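Local coordinates for alkaline phosphatase (Antarctic bacterium, PDB 2W5V), which probably hydrolyses phosphate monoesters as a metal-dependent alkaline phosphatase, using zinc and magnesium ions and a phosphoserine intermediate, at residues Thr137-Phe141 against Phe250-Glu254. The protein carries 1 engineered substitution. Coordinates in Å, arbitrary orientation, origin at the centre of the assembly. Numbering follows the deposited sequence.
With MG (magnesium ion), chain I.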
loop_
_atom_site.group_PDB
_atom_site.type_symbol
_atom_site.label_atom_id
_atom_site.label_comp_id
_atom_site.label_asym_id
_atom_site.label_seq_id
_atom_site.Cartn_x
_atom_site.Cartn_y
_atom_site.Cartn_z
ATOM N N THR B 137 -7.133 -3.015 21.117
ATOM C CA THR B 137 -7.620 -3.753 19.952
ATOM C C THR B 137 -8.618 -4.880 20.300
ATOM O O THR B 137 -9.752 -4.871 19.802
ATOM C CB THR B 137 -6.458 -4.290 19.078
ATOM O OG1 THR B 137 -5.496 -3.253 18.890
ATOM C CG2 THR B 137 -6.976 -4.730 17.715
ATOM N N PRO B 138 -8.207 -5.848 21.149
ATOM C CA PRO B 138 -9.155 -6.897 21.550
ATOM C C PRO B 138 -10.352 -6.275 22.255
ATOM O O PRO B 138 -11.479 -6.692 22.026
ATOM C CB PRO B 138 -8.375 -7.742 22.577
ATOM C CG PRO B 138 -7.005 -7.269 22.575
ATOM C CD PRO B 138 -6.904 -5.970 21.822
ATOM N N ALA B 139 -10.106 -5.284 23.105
ATOM C CA ALA B 139 -11.169 -4.724 23.942
ATOM C C ALA B 139 -12.311 -4.178 23.094
ATOM O O ALA B 139 -13.486 -4.328 23.439
ATOM C CB ALA B 139 -10.621 -3.628 24.835
ATOM N N SER B 140 -11.959 -3.535 21.989
ATOM C CA SER B 140 -12.962 -2.932 21.126
ATOM C C SER B 140 -13.943 -3.959 20.571
ATOM O O SER B 140 -15.020 -3.596 20.108
ATOM C CB SER B 140 -12.304 -2.167 19.971
ATOM O OG SER B 140 -11.552 -1.071 20.457
ATOM N N PHE B 141 -13.581 -5.237 20.621
ATOM C CA PHE B 141 -14.464 -6.275 20.098
ATOM C C PHE B 141 -15.403 -6.906 21.145
ATOM O O PHE B 141 -16.296 -7.669 20.789
ATOM C CB PHE B 141 -13.660 -7.344 19.348
ATOM C CG PHE B 141 -13.158 -6.873 18.007
ATOM C CD1 PHE B 141 -12.034 -6.066 17.922
ATOM C CD2 PHE B 141 -13.840 -7.192 16.841
ATOM C CE1 PHE B 141 -11.580 -5.599 16.697
ATOM C CE2 PHE B 141 -13.383 -6.728 15.605
ATOM C CZ PHE B 141 -12.256 -5.931 15.537
ATOM N N PHE B 250 -16.935 -16.274 14.138
ATOM C CA PHE B 250 -16.190 -15.067 13.853
ATOM C C PHE B 250 -14.997 -15.014 14.809
ATOM O O PHE B 250 -15.160 -15.217 16.009
ATOM C CB PHE B 250 -17.073 -13.828 14.063
ATOM C CG PHE B 250 -16.306 -12.542 14.006
ATOM C CD1 PHE B 250 -16.101 -11.892 12.797
ATOM C CD2 PHE B 250 -15.753 -12.005 15.156
ATOM C CE1 PHE B 250 -15.376 -10.723 12.738
ATOM C CE2 PHE B 250 -15.028 -10.833 15.114
ATOM C CZ PHE B 250 -14.835 -10.187 13.899
ATOM N N ILE B 251 -13.805 -14.757 14.279
ATOM C CA ILE B 251 -12.593 -14.629 15.099
ATOM C C ILE B 251 -11.844 -13.365 14.713
ATOM O O ILE B 251 -11.728 -13.051 13.526
ATOM C CB ILE B 251 -11.638 -15.836 14.878
ATOM C CG1 ILE B 251 -12.263 -17.122 15.407
ATOM C CG2 ILE B 251 -10.282 -15.604 15.531
ATOM C CD1 ILE B 251 -11.588 -18.387 14.870
ATOM N N MET B 252 -11.360 -12.627 15.708
ATOM C CA MET B 252 -10.383 -11.564 15.485
ATOM C C MET B 252 -9.105 -11.988 16.204
ATOM O O MET B 252 -9.128 -12.233 17.407
ATOM C CB MET B 252 -10.870 -10.223 16.047
ATOM C CG MET B 252 -9.997 -9.022 15.645
ATOM S SD MET B 252 -8.403 -8.894 16.507
ATOM C CE MET B 252 -8.974 -8.524 18.176
ATOM N N SER B 253 -8.012 -12.108 15.455
ATOM C CA SER B 253 -6.688 -12.376 16.021
ATOM C C SER B 253 -5.750 -11.206 15.729
ATOM O O SER B 253 -5.680 -10.722 14.595
ATOM C CB SER B 253 -6.082 -13.651 15.429
ATOM O OG SER B 253 -6.905 -14.768 15.700
ATOM N N GLU B 254 -5.011 -10.767 16.740
ATOM C CA GLU B 254 -4.181 -9.585 16.581
ATOM C C GLU B 254 -2.705 -9.880 16.772
ATOM O O GLU B 254 -2.312 -10.477 17.775
ATOM C CB GLU B 254 -4.597 -8.496 17.569
ATOM C CG GLU B 254 -3.788 -7.225 17.391
ATOM C CD GLU B 254 -3.840 -6.308 18.587
ATOM O OE1 GLU B 254 -4.182 -6.771 19.693
ATOM O OE2 GLU B 254 -3.517 -5.119 18.415
HETATM MG MG MG I . -3.373 -3.297 19.447
HETATM O O HOH W 1 -4.021 -4.495 21.286
HETATM O O HOH W 2 -1.219 -3.425 19.860
HETATM O O HOH W 3 -3.442 -1.473 20.857
#
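Start at the magnesium ion, where the two segments meet through metal rather than through a direct hydrogen bond. Thr137, with chi1 at -46° (m), brings OG1 to 2.2 Å from MG, and Glu254, extended through chi1 and chi2 (both t), reaches it with OE2 at 2.1 Å. Thr137 OG1 and Glu254 OE2 lie 2.8 Å apart because they are neighbouring ligands of one ion; Asp43 and three waters complete the six-coordinate shell. The other carboxylate oxygen is held as well: Glu254 OE1 lies 2.8 Å from the O of water 1, a magnesium ligand that donates a hydrogen bond to it, and is hydrogen-bonded to Ser256 OG. This is the M3 site of the alkaline phosphatase fold, whose coordination sphere is essential to activity and metal selectivity, built at the C-terminal end of a central strand of the large, mostly parallel sheet. The engineered Asp135 lies just before helix 136-139, close to Pro138. Met252 (t, m, m) bends toward the helix, putting its CE 3.8 Å from Pro138 CA, while its CG lies over one face of the Phe141 ring, a CH-pi contact 3.9 Å from the centroid; SD, 5.0 Å from the same centroid and oblique to the ring, adds a Met-aromatic contact. Two residues earlier, Phe250 (chi1 t) turns its ring edge to Phe141, Phe250 CZ lying 4.1 Å from Phe141 CE2, and both rings touch Ile114 and Val115.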